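PDB 4MZD: nisin leader peptide-processing serine protease NisP from Lactococcus lactis subsp. lactis, which probably acts as a subtilisin-like serine endopeptidase that removes the leader peptide from the nisin precursor during biosynthesis of this antibiotic. Local coordinates for residues 149-154 and 352-357; 98-103 and 202-207; 86-91 and 367-372; 92-97 and 166-171; 258-263 and 273-278. One frame throughout, in Å; residues are numbered along the deposited sequence.

Overall arrangement
All five contacts belong to the subtilisin-like catalytic part of NisP. Interactions 2 and 4, centres about 16 Å apart, share strand 95-100, which pairs in parallel with strand 200-210 in the one and 169-174 in the other. Interaction 1, about 9 Å from interaction 2 between centres, sets His147's helix beside Ser353 and touches interaction 2, which carries Asp100; together they assemble the predicted charge relay. These three interleave along the chain; interaction 5 is nested within interaction 1, and interaction 3, at the far end of helix 356-370, encloses all the others. Interaction 5, about 39 Å from interaction 3 between centres, lies on the opposite side of the chain's centre, where strand 275-278 pairs antiparallel with strand 200-210.

Interaction 1: residues 149-154 and 352-357; sequences TEVAGQ and NSFATP
Val151 and Phe354 approach to 5.8 Å between CA atoms, as do Gln154 and Pro357, so one turn of helix 147-156 runs beside the bend that leads from Ser353 into helix 356-370. No hydrogen bond crosses between them. The Phe354 ring lies against the helix with CE1 foremost: Glu150 CB comes within 3.5 Å of Phe354 CE1 at an oblique angle, while the backbone N of Val151 sits at the ring edge, in its plane. Val151 divides its two branches. CG1, anti to the backbone N (chi1 168°), reaches the Pro357 ring at 4.0 Å from CB, and CG2 turns to Phe354 CE1 at 3.9 Å. Farther along, Gln154 CB rests on Pro357 CG at 3.5 Å; its amide OE1 is bonded to Lys358 NZ. Ser353 OG lies 3.1 Å above one face of the Phe354 ring and is hydrogen-bonded to the backbone O of Arg488, the last residue of the chain. Helix 147-156 starts at the predicted charge-relay residue His147, and Ser353 is the predicted nucleophile. The apolar contact therefore sets two elements of a subtilase active site side by side, with polar groups such as the Glu150 carboxylate bonded to partners beyond it, here Thr341.

Interaction 2: residues 98-103 and 202-207; sequences IIDSGI and NISAGQ
Strands 95-100 and 200-210 pair in parallel here, at the heart of the subtilisin-like alpha/beta fold, and part where the predicted active site begins. Ile98 lies beside Asn202 with CA atoms 5.0 Å apart, and the Ile99 N-H bonds the carbonyl O of Asn202 at 3.0 Å, nearly straight at 166°. On the sheet face turned to helix 183-195, Ile99 and Ile203 lie side by side and point the same way, Ile99 CD1 meeting Ile203 CG1 at 4.1 Å; Ile190 of that helix packs on both. The other face, bearing Ile98 and Asn202, is covered by helices 147-156 and 356-370. Beyond Ile203 the strands diverge at Ser204, the centre of an inverse gamma turn, and a water fills the widening gap. It accepts from Asn202 ND2 and the backbone N of Ser204; Ile99 O and Asp100 OD2, each 2.7 Å from the water oxygen, are among more acceptors than its two protons can serve. The Asn202 amide is held further by a 3.0 Å bond from ND2 to Ser204 OG and by Ser360 OG at OD1. The Asp100 carboxylate thus has one oxygen toward this water and the other, OD1, hydrogen-bonded to His147 ND1, as expected of the aspartate in a subtilase charge relay. OD1 also accepts the Ser101 N-H through its anti lone pair, a second grip that helps fix the carboxylate's rotation. Ser204 OG is bonded to the carbonyl O of Ser353, which ties this loop to the predicted nucleophile. Across the gap, Ser204 CB lies 3.5 Å from Asp100 OD2.

Interaction 3: residues 86-91 and 367-372; sequences ALYQPS and VDKYGI
Three hydrogen bonds converge on the carboxylate of Asp368. Tyr88 OH gives its proton to Asp368 OD2 at 2.6 Å, and the Ser91 N-H reaches the same oxygen at 2.8 Å, almost straight at 172°; the two donors come from opposite faces of the carboxylate plane. Ser91 OG donates to the other oxygen, Asp368 OD1, at 2.7 Å along its syn lone pair. With both oxygens engaged, the carboxylate is fixed in rotation, and the donors would be expected to favour its ionised form. These bonds join the extended segment following helix 83-87 to the C-terminal turn of helix 356-370, the long helix that starts just after the predicted nucleophile of the subtilase fold, at a surface site about 21 Å from the centre of the chain. Apolar contact comes from Lys369, whose CB lies over one face of the Tyr88 ring in a CH-pi contact, 3.7 Å from the centroid. CG stands anti to the backbone N (chi1 175°), which carries the aliphatic chain along the ring past CE1 and CD1. Leu401 of helix 397-402 also touches both Tyr88 and Lys369. A water-mediated link completes the contact: the water accepts from Lys369 NZ at 2.8 Å and donates to Leu87 O at 2.8 Å.

Interaction 4: residues 92-97 and 166-171; sequences KKISVG and PGITVN
Val96 and Val170 pair in parallel at the tight end, where strands 95-100 and 169-174 run side by side in the central sheet of the subtilase fold. The carbonyl of Thr169 receives the Val96 N-H at 3.0 Å, and Val96 O receives that of Asn171 at 2.9 Å. Short CA-H...O contacts run alongside, among them Val170 CA to Val96 O at 3.3 Å. Just before the strands, Ile94 CG2 meets Ile168 CD1 at 3.8 Å, and Ala364 of helix 356-370 covers both isoleucines. On the face of Ser95 and Asn171, the Ser95 hydroxyl and Asn171 ND2 are both hydrogen-bonded to Asn198 OD1.

The other end is wet. Between Ile94 and Thr169 the backbones stand apart, and a water donates to Ile94 O and accepts from Thr169 N at 2.9 Å. Lys92, bent at chi2 (-57°), crosses Thr169 at about a right angle; two waters carry its NZ on to Gly167 O, weakly through one of them, and another water donates to Lys92 O and lies 2.7 Å from Thr169 OG1. Direct backbone bonds thus hold the register around Val96, while near the surface, toward both strands' N-terminal ends, waters bridge the polar groups.

Interaction 5: residues 258-263 and 273-278; sequences TMINFL and GKVVDA
Val275 presses both methyls and its CB into the flank of helix 256-264, overlapping Met259, Ile260 and Leu263. Leu263, reaching toward it tip to tip, meets both methyls with CD1, at 3.8 Å from Val275 CG2 and 3.9 Å from Val275 CG1. CG1 stands anti to the backbone N (chi1 -176°), which sets it beside Met259 and leaves CG2 beside Ile260, whose CD1 comes to 3.5 Å from Val275 CG2. Nearer the helix, Met259 CB rests on Val275 CB at 3.9 Å, and the methionine then runs on obliquely across the valine. The packing joins helix 256-264 to strand 275-278, an antiparallel neighbour of strand 200-210 in the main sheet of this subtilisin-like fold; the N-to-C directions of the two short segments are 77° apart, with a closest approach of their axes of 9.0 Å. Tyr208 and Met210 of strand 200-210 extend the apolar patch, touching Met259 and Ile260 respectively. Polar groups around the contact find partners outside it: Asn256, the first residue of the helix, bonds the Val275 N-H and the Gly273 carbonyl, while Asp277 OD2 is bonded to Gly247 N and OD1 forms a salt bridge with the C-terminal Arg488. At the strand's entrance, Ile260 CD1 also lies 3.5 Å from Gly273 O.

Interaction 1: residues 149-154 and 352-357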
# COMPACT_ATOMS: atom_id res chain seq x y z
N THR A 149 7.56 4.43 7.14
CA THR A 149 7.23 4.44 8.56
C THR A 149 5.74 4.72 8.76
O THR A 149 5.09 4.13 9.65
CB THR A 149 8.10 5.48 9.30
OG1 THR A 149 9.48 5.14 9.12
CG2 THR A 149 7.80 5.52 10.79
N GLU A 150 5.19 5.59 7.92
CA GLU A 150 3.77 5.94 7.95
C GLU A 150 2.90 4.72 7.59
O GLU A 150 1.88 4.46 8.24
CB GLU A 150 3.52 7.13 7.02
CG GLU A 150 4.18 8.41 7.53
CD GLU A 150 4.50 9.43 6.47
OE1 GLU A 150 4.09 9.26 5.30
OE2 GLU A 150 5.18 10.43 6.82
N VAL A 151 3.33 3.98 6.57
CA VAL A 151 2.66 2.76 6.17
C VAL A 151 2.78 1.70 7.28
O VAL A 151 1.79 1.05 7.63
CB VAL A 151 3.26 2.24 4.85
CG1 VAL A 151 2.82 0.81 4.55
CG2 VAL A 151 2.89 3.17 3.71
N ALA A 152 3.98 1.53 7.83
CA ALA A 152 4.17 0.52 8.88
C ALA A 152 3.25 0.75 10.07
O ALA A 152 2.71 -0.22 10.62
CB ALA A 152 5.62 0.49 9.33
N GLY A 153 3.07 2.00 10.47
CA GLY A 153 2.21 2.28 11.61
C GLY A 153 0.79 1.79 11.39
O GLY A 153 0.14 1.31 12.32
N GLN A 154 0.30 1.92 10.15
CA GLN A 154 -1.05 1.46 9.84
C GLN A 154 -1.21 -0.04 10.02
O GLN A 154 -2.31 -0.52 10.32
CB GLN A 154 -1.42 1.85 8.40
CG GLN A 154 -1.51 3.34 8.20
CD GLN A 154 -2.63 3.93 9.02
OE1 GLN A 154 -3.80 3.67 8.74
NE2 GLN A 154 -2.28 4.67 10.07
N ASN A 352 -3.92 6.17 -0.98
CA ASN A 352 -4.21 4.75 -0.96
C ASN A 352 -3.10 3.92 -0.34
O ASN A 352 -3.32 2.77 0.07
CB ASN A 352 -4.54 4.25 -2.36
CG ASN A 352 -5.88 4.78 -2.84
OD1 ASN A 352 -6.66 5.32 -2.06
ND2 ASN A 352 -6.15 4.61 -4.13
N SER A 353 -1.90 4.49 -0.25
CA SER A 353 -0.82 3.83 0.48
C SER A 353 -1.15 3.56 1.94
O SER A 353 -0.45 2.77 2.56
CB SER A 353 0.45 4.66 0.43
OG SER A 353 0.24 5.93 0.98
N PHE A 354 -2.16 4.23 2.49
CA PHE A 354 -2.53 4.07 3.89
C PHE A 354 -3.79 3.24 4.08
O PHE A 354 -4.09 2.83 5.21
CB PHE A 354 -2.59 5.44 4.56
CG PHE A 354 -1.33 6.21 4.36
CD1 PHE A 354 -0.14 5.75 4.91
CD2 PHE A 354 -1.30 7.32 3.54
CE1 PHE A 354 1.04 6.41 4.68
CE2 PHE A 354 -0.11 8.00 3.31
CZ PHE A 354 1.06 7.54 3.89
N ALA A 355 -4.51 2.99 2.99
CA ALA A 355 -5.60 2.01 2.97
C ALA A 355 -5.03 0.60 2.84
O ALA A 355 -5.46 -0.33 3.52
CB ALA A 355 -6.55 2.32 1.81
N THR A 356 -4.06 0.46 1.94
CA THR A 356 -3.41 -0.81 1.64
C THR A 356 -2.91 -1.57 2.89
O THR A 356 -3.24 -2.73 3.06
CB THR A 356 -2.31 -0.57 0.58
OG1 THR A 356 -2.92 0.03 -0.57
CG2 THR A 356 -1.66 -1.86 0.14
N PRO A 357 -2.16 -0.90 3.78
CA PRO A 357 -1.66 -1.61 4.97
C PRO A 357 -2.76 -2.03 5.93
O PRO A 357 -2.55 -2.98 6.70
CB PRO A 357 -0.73 -0.58 5.63
CG PRO A 357 -1.15 0.75 5.05
CD PRO A 357 -1.51 0.41 3.64

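Interaction 2: residues 98-103 and 202-207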
# COMPACT_ATOMS: atom_id res chain seq x y z
N ILE A 98 6.96 -5.38 4.19
CA ILE A 98 6.60 -4.04 3.73
C ILE A 98 7.61 -3.57 2.69
O ILE A 98 8.78 -3.35 3.01
CB ILE A 98 6.54 -3.03 4.88
CG1 ILE A 98 5.71 -3.55 6.05
CG2 ILE A 98 5.98 -1.70 4.37
CD1 ILE A 98 5.74 -2.61 7.25
N ILE A 99 7.14 -3.43 1.45
CA ILE A 99 7.99 -3.00 0.35
C ILE A 99 7.73 -1.51 0.15
O ILE A 99 6.69 -1.11 -0.38
CB ILE A 99 7.67 -3.81 -0.92
CG1 ILE A 99 7.98 -5.29 -0.66
CG2 ILE A 99 8.46 -3.28 -2.10
CD1 ILE A 99 7.68 -6.22 -1.84
N ASP A 100 8.65 -0.68 0.62
CA ASP A 100 8.37 0.75 0.74
C ASP A 100 9.69 1.50 0.95
O ASP A 100 10.74 1.03 0.52
CB ASP A 100 7.35 1.00 1.86
CG ASP A 100 6.46 2.19 1.58
OD1 ASP A 100 6.99 3.32 1.61
OD2 ASP A 100 5.25 2.01 1.36
N SER A 101 9.64 2.66 1.60
CA SER A 101 10.84 3.47 1.73
C SER A 101 11.74 3.12 2.92
O SER A 101 12.65 3.88 3.24
CB SER A 101 10.50 4.97 1.76
OG SER A 101 9.85 5.33 2.96
N GLY A 102 11.50 1.97 3.55
CA GLY A 102 12.24 1.59 4.74
C GLY A 102 11.45 1.89 5.99
O GLY A 102 10.23 2.11 5.93
N ILE A 103 12.11 1.91 7.14
CA ILE A 103 11.41 2.19 8.38
C ILE A 103 12.34 2.88 9.35
O ILE A 103 13.56 2.73 9.26
CB ILE A 103 10.85 0.88 9.01
CG1 ILE A 103 9.68 1.16 9.97
CG2 ILE A 103 11.96 0.09 9.70
CD1 ILE A 103 8.97 -0.09 10.44
N ASN A 202 3.03 -6.17 1.42
CA ASN A 202 2.36 -4.89 1.23
C ASN A 202 3.15 -4.01 0.27
O ASN A 202 4.33 -3.73 0.53
CB ASN A 202 2.23 -4.18 2.58
CG ASN A 202 1.41 -2.90 2.51
OD1 ASN A 202 0.21 -2.91 2.77
ND2 ASN A 202 2.05 -1.79 2.13
N ILE A 203 2.50 -3.56 -0.80
CA ILE A 203 3.13 -2.67 -1.77
C ILE A 203 2.30 -1.39 -1.95
O ILE A 203 1.36 -1.33 -2.76
CB ILE A 203 3.36 -3.36 -3.14
CG1 ILE A 203 4.02 -4.73 -2.95
CG2 ILE A 203 4.19 -2.46 -4.04
CD1 ILE A 203 4.35 -5.40 -4.25
N SER A 204 2.65 -0.36 -1.19
CA SER A 204 1.95 0.93 -1.23
C SER A 204 2.59 1.88 -2.25
O SER A 204 2.88 3.04 -1.94
CB SER A 204 1.94 1.56 0.16
OG SER A 204 1.05 0.85 1.02
N ALA A 205 2.79 1.38 -3.46
CA ALA A 205 3.51 2.07 -4.52
C ALA A 205 3.13 1.42 -5.83
O ALA A 205 2.67 0.28 -5.84
CB ALA A 205 5.01 1.94 -4.31
N GLY A 206 3.33 2.11 -6.95
CA GLY A 206 2.98 1.53 -8.23
C GLY A 206 3.34 2.42 -9.39
O GLY A 206 4.02 3.43 -9.24
N GLN A 207 2.87 2.03 -10.58
CA GLN A 207 3.15 2.77 -11.80
C GLN A 207 2.15 2.34 -12.86
O GLN A 207 1.61 1.23 -12.82
CB GLN A 207 4.56 2.46 -12.30
CG GLN A 207 4.71 1.02 -12.75
CD GLN A 207 6.15 0.59 -12.98
OE1 GLN A 207 6.64 -0.31 -12.32
NE2 GLN A 207 6.82 1.21 -13.94
O HOH W 1 4.42 -0.59 1.03

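Interaction 3: residues 86-91 and 367-372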
# COMPACT_ATOMS: atom_id res chain seq x y z
N ALA A 86 -10.00 -6.87 20.47
CA ALA A 86 -10.30 -7.80 21.54
C ALA A 86 -10.61 -9.20 21.01
O ALA A 86 -10.60 -10.17 21.77
CB ALA A 86 -11.47 -7.29 22.38
N LEU A 87 -10.88 -9.30 19.72
CA LEU A 87 -11.28 -10.58 19.13
C LEU A 87 -10.12 -11.52 18.85
O LEU A 87 -10.29 -12.74 18.86
CB LEU A 87 -12.09 -10.36 17.85
CG LEU A 87 -13.42 -9.63 18.02
CD1 LEU A 87 -14.14 -9.54 16.68
CD2 LEU A 87 -14.30 -10.32 19.06
N TYR A 88 -8.93 -10.97 18.58
CA TYR A 88 -7.80 -11.81 18.19
C TYR A 88 -6.45 -11.14 18.40
O TYR A 88 -6.26 -9.97 18.05
CB TYR A 88 -7.93 -12.24 16.72
CG TYR A 88 -6.90 -13.28 16.37
CD1 TYR A 88 -7.02 -14.57 16.87
CD2 TYR A 88 -5.79 -12.97 15.59
CE1 TYR A 88 -6.07 -15.53 16.60
CE2 TYR A 88 -4.83 -13.93 15.31
CZ TYR A 88 -4.98 -15.21 15.82
OH TYR A 88 -4.05 -16.19 15.56
N GLN A 89 -5.51 -11.90 18.95
CA GLN A 89 -4.13 -11.47 19.13
C GLN A 89 -3.21 -12.40 18.35
O GLN A 89 -3.20 -13.60 18.61
CB GLN A 89 -3.75 -11.51 20.62
CG GLN A 89 -2.26 -11.56 20.89
CD GLN A 89 -1.56 -10.30 20.46
OE1 GLN A 89 -2.04 -9.19 20.72
NE2 GLN A 89 -0.42 -10.45 19.80
N PRO A 90 -2.44 -11.86 17.39
CA PRO A 90 -1.62 -12.74 16.55
C PRO A 90 -0.41 -13.34 17.26
O PRO A 90 0.13 -12.77 18.21
CB PRO A 90 -1.15 -11.80 15.43
CG PRO A 90 -1.14 -10.45 16.08
CD PRO A 90 -2.32 -10.45 17.01
N SER A 91 -0.01 -14.50 16.76
CA SER A 91 1.22 -15.14 17.17
C SER A 91 2.42 -14.47 16.52
O SER A 91 2.27 -13.56 15.70
CB SER A 91 1.20 -16.62 16.77
OG SER A 91 1.56 -16.76 15.40
N VAL A 367 -4.73 -15.00 8.29
CA VAL A 367 -3.80 -16.08 7.99
C VAL A 367 -3.39 -16.78 9.28
O VAL A 367 -3.38 -18.00 9.36
CB VAL A 367 -2.55 -15.54 7.25
CG1 VAL A 367 -1.45 -16.59 7.23
CG2 VAL A 367 -2.92 -15.13 5.83
N ASP A 368 -3.09 -15.98 10.29
CA ASP A 368 -2.65 -16.50 11.58
C ASP A 368 -3.79 -17.20 12.33
O ASP A 368 -3.62 -18.32 12.84
CB ASP A 368 -2.07 -15.36 12.42
CG ASP A 368 -1.27 -15.84 13.61
OD1 ASP A 368 -0.23 -16.49 13.40
OD2 ASP A 368 -1.66 -15.53 14.75
N LYS A 369 -4.96 -16.57 12.39
CA LYS A 369 -6.09 -17.13 13.14
C LYS A 369 -6.60 -18.44 12.56
O LYS A 369 -6.87 -19.39 13.30
CB LYS A 369 -7.24 -16.13 13.21
CG LYS A 369 -8.49 -16.69 13.89
CD LYS A 369 -9.64 -15.69 13.91
CE LYS A 369 -10.93 -16.31 14.43
NZ LYS A 369 -10.90 -16.53 15.90
N TYR A 370 -6.73 -18.50 11.24
CA TYR A 370 -7.35 -19.64 10.59
C TYR A 370 -6.34 -20.62 9.99
O TYR A 370 -6.73 -21.66 9.46
CB TYR A 370 -8.34 -19.16 9.51
CG TYR A 370 -9.61 -18.56 10.06
CD1 TYR A 370 -10.62 -19.37 10.57
CD2 TYR A 370 -9.82 -17.18 10.06
CE1 TYR A 370 -11.79 -18.84 11.07
CE2 TYR A 370 -11.00 -16.63 10.56
CZ TYR A 370 -11.98 -17.47 11.07
OH TYR A 370 -13.16 -16.97 11.57
N GLY A 371 -5.05 -20.31 10.10
CA GLY A 371 -4.02 -21.14 9.52
C GLY A 371 -4.19 -21.30 8.02
O GLY A 371 -3.98 -22.38 7.47
N ILE A 372 -4.57 -20.21 7.35
CA ILE A 372 -4.82 -20.24 5.91
C ILE A 372 -3.52 -20.25 5.13
O ILE A 372 -2.76 -19.28 5.14
CB ILE A 372 -5.67 -19.04 5.45
CG1 ILE A 372 -7.03 -19.06 6.15
CG2 ILE A 372 -5.86 -19.07 3.94
CD1 ILE A 372 -7.96 -17.95 5.72
O HOH W 2 -11.31 -13.83 16.48

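Interaction 4: residues 92-97 and 166-171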
# COMPACT_ATOMS: atom_id res chain seq x y z
N LYS A 92 3.61 -14.95 16.86
CA LYS A 92 4.85 -14.44 16.27
C LYS A 92 5.20 -15.13 14.96
O LYS A 92 6.22 -14.80 14.34
CB LYS A 92 6.00 -14.57 17.26
CG LYS A 92 5.86 -13.69 18.49
CD LYS A 92 5.70 -12.23 18.11
CE LYS A 92 5.89 -11.33 19.32
NZ LYS A 92 5.69 -9.90 18.98
N LYS A 93 4.38 -16.08 14.52
CA LYS A 93 4.68 -16.83 13.31
C LYS A 93 4.31 -16.08 12.02
O LYS A 93 4.87 -16.36 10.96
CB LYS A 93 3.96 -18.18 13.34
CG LYS A 93 4.49 -19.15 14.38
CD LYS A 93 3.78 -20.49 14.28
CE LYS A 93 3.80 -21.04 12.86
NZ LYS A 93 2.73 -20.47 11.99
N ILE A 94 3.39 -15.14 12.12
CA ILE A 94 2.90 -14.39 10.97
C ILE A 94 3.70 -13.10 10.82
O ILE A 94 4.11 -12.49 11.82
CB ILE A 94 1.39 -14.08 11.14
CG1 ILE A 94 0.83 -13.31 9.95
CG2 ILE A 94 1.13 -13.29 12.43
CD1 ILE A 94 0.87 -14.08 8.65
N SER A 95 3.94 -12.68 9.59
CA SER A 95 4.54 -11.37 9.36
C SER A 95 4.06 -10.76 8.07
O SER A 95 3.62 -11.46 7.15
CB SER A 95 6.06 -11.45 9.35
OG SER A 95 6.51 -12.28 8.30
N VAL A 96 4.14 -9.44 8.01
CA VAL A 96 3.90 -8.70 6.78
C VAL A 96 5.23 -8.15 6.29
O VAL A 96 5.98 -7.52 7.05
CB VAL A 96 2.92 -7.53 7.00
CG1 VAL A 96 2.69 -6.79 5.70
CG2 VAL A 96 1.59 -8.04 7.57
N GLY A 97 5.53 -8.39 5.01
CA GLY A 97 6.69 -7.78 4.40
C GLY A 97 6.30 -6.46 3.77
O GLY A 97 5.41 -6.41 2.93
N PRO A 166 -2.05 -4.50 15.98
CA PRO A 166 -0.97 -3.96 16.82
C PRO A 166 0.06 -5.01 17.21
O PRO A 166 -0.28 -6.08 17.73
CB PRO A 166 -1.73 -3.44 18.05
CG PRO A 166 -3.09 -3.10 17.51
CD PRO A 166 -3.38 -4.19 16.52
N GLY A 167 1.32 -4.70 16.94
CA GLY A 167 2.42 -5.56 17.31
C GLY A 167 2.71 -6.73 16.38
O GLY A 167 3.65 -7.48 16.61
N ILE A 168 1.91 -6.90 15.32
CA ILE A 168 2.19 -7.97 14.37
C ILE A 168 3.57 -7.76 13.75
O ILE A 168 3.99 -6.63 13.49
CB ILE A 168 1.07 -8.10 13.31
CG1 ILE A 168 1.03 -9.50 12.71
CG2 ILE A 168 1.20 -7.02 12.23
CD1 ILE A 168 -0.28 -9.80 12.00
N THR A 169 4.29 -8.84 13.51
CA THR A 169 5.65 -8.74 13.01
C THR A 169 5.68 -8.15 11.61
O THR A 169 4.91 -8.56 10.73
CB THR A 169 6.33 -10.12 13.02
OG1 THR A 169 6.31 -10.63 14.35
CG2 THR A 169 7.78 -10.01 12.57
N VAL A 170 6.57 -7.18 11.41
CA VAL A 170 6.81 -6.62 10.08
C VAL A 170 8.28 -6.75 9.71
O VAL A 170 9.18 -6.51 10.54
CB VAL A 170 6.35 -5.16 9.96
CG1 VAL A 170 4.85 -5.08 10.15
CG2 VAL A 170 7.08 -4.25 10.93
N ASN A 171 8.52 -7.14 8.46
CA ASN A 171 9.85 -7.22 7.89
C ASN A 171 9.95 -6.18 6.78
O ASN A 171 8.95 -5.89 6.12
CB ASN A 171 10.13 -8.63 7.38
CG ASN A 171 10.23 -9.63 8.51
OD1 ASN A 171 10.99 -9.44 9.46
ND2 ASN A 171 9.45 -10.69 8.43
O HOH W 3 7.96 -12.73 14.94
O HOH W 4 6.78 -8.95 16.60
O HOH W 5 2.84 -10.28 17.70
O HOH W 6 3.78 -11.53 14.39

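Interaction 5: residues 258-263 and 273-278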
# COMPACT_ATOMS: atom_id res chain seq x y z
N THR A 258 -9.51 7.24 -20.83
CA THR A 258 -9.18 8.21 -19.80
C THR A 258 -7.76 7.99 -19.28
O THR A 258 -7.05 8.95 -18.98
CB THR A 258 -10.21 8.18 -18.65
OG1 THR A 258 -11.47 8.67 -19.14
CG2 THR A 258 -9.74 9.05 -17.49
N MET A 259 -7.34 6.73 -19.18
CA MET A 259 -5.98 6.42 -18.75
C MET A 259 -4.96 6.82 -19.82
O MET A 259 -3.86 7.27 -19.50
CB MET A 259 -5.84 4.93 -18.40
CG MET A 259 -6.65 4.50 -17.19
SD MET A 259 -6.28 2.81 -16.64
CE MET A 259 -5.01 3.09 -15.39
N ILE A 260 -5.31 6.64 -21.09
CA ILE A 260 -4.45 7.10 -22.16
C ILE A 260 -4.32 8.63 -22.13
O ILE A 260 -3.21 9.16 -22.25
CB ILE A 260 -4.98 6.64 -23.53
CG1 ILE A 260 -4.71 5.15 -23.70
CG2 ILE A 260 -4.31 7.43 -24.65
CD1 ILE A 260 -3.25 4.81 -23.87
N ASN A 261 -5.44 9.32 -21.97
CA ASN A 261 -5.41 10.78 -21.88
C ASN A 261 -4.52 11.25 -20.73
O ASN A 261 -3.80 12.23 -20.85
CB ASN A 261 -6.82 11.35 -21.72
CG ASN A 261 -7.67 11.13 -22.95
OD1 ASN A 261 -7.16 10.81 -24.02
ND2 ASN A 261 -8.97 11.32 -22.80
N PHE A 262 -4.59 10.53 -19.61
CA PHE A 262 -3.73 10.84 -18.47
C PHE A 262 -2.27 10.66 -18.86
O PHE A 262 -1.44 11.54 -18.63
CB PHE A 262 -4.13 9.98 -17.26
CG PHE A 262 -3.25 10.18 -16.06
CD1 PHE A 262 -3.55 11.16 -15.12
CD2 PHE A 262 -2.15 9.37 -15.85
CE1 PHE A 262 -2.74 11.33 -14.00
CE2 PHE A 262 -1.35 9.54 -14.73
CZ PHE A 262 -1.64 10.52 -13.81
N LEU A 263 -1.95 9.53 -19.48
CA LEU A 263 -0.56 9.24 -19.85
C LEU A 263 0.01 10.24 -20.85
O LEU A 263 1.21 10.52 -20.83
CB LEU A 263 -0.42 7.82 -20.41
CG LEU A 263 -0.54 6.66 -19.43
CD1 LEU A 263 -0.10 5.38 -20.11
CD2 LEU A 263 0.30 6.93 -18.19
N GLY A 273 -2.45 1.86 -26.43
CA GLY A 273 -2.69 0.48 -26.08
C GLY A 273 -3.33 0.38 -24.70
O GLY A 273 -3.73 1.38 -24.11
N LYS A 274 -3.42 -0.84 -24.20
CA LYS A 274 -4.00 -1.09 -22.88
C LYS A 274 -3.12 -0.53 -21.77
O LYS A 274 -1.92 -0.83 -21.72
CB LYS A 274 -4.19 -2.59 -22.68
CG LYS A 274 -4.72 -3.00 -21.31
CD LYS A 274 -6.14 -2.52 -21.05
CE LYS A 274 -6.64 -3.00 -19.70
NZ LYS A 274 -8.08 -2.67 -19.46
N VAL A 275 -3.71 0.25 -20.88
CA VAL A 275 -3.01 0.78 -19.72
C VAL A 275 -3.46 0.04 -18.47
O VAL A 275 -4.66 -0.19 -18.28
CB VAL A 275 -3.28 2.28 -19.54
CG1 VAL A 275 -2.46 2.83 -18.38
CG2 VAL A 275 -2.96 3.03 -20.83
N VAL A 276 -2.49 -0.33 -17.64
CA VAL A 276 -2.77 -0.95 -16.35
C VAL A 276 -2.06 -0.20 -15.22
O VAL A 276 -1.03 0.45 -15.44
CB VAL A 276 -2.37 -2.45 -16.34
CG1 VAL A 276 -3.12 -3.20 -17.43
CG2 VAL A 276 -0.86 -2.61 -16.52
N ASP A 277 -2.64 -0.31 -14.03
CA ASP A 277 -2.11 0.21 -12.78
C ASP A 277 -1.42 -0.99 -12.13
O ASP A 277 -2.08 -1.94 -11.70
CB ASP A 277 -3.29 0.73 -11.94
CG ASP A 277 -2.89 1.55 -10.72
OD1 ASP A 277 -1.70 1.49 -10.33
OD2 ASP A 277 -3.77 2.22 -10.15
N ALA A 278 -0.08 -0.99 -12.14
CA ALA A 278 0.71 -2.14 -11.70
C ALA A 278 1.48 -1.86 -10.40
O ALA A 278 2.01 -0.77 -10.22
CB ALA A 278 1.68 -2.53 -12.80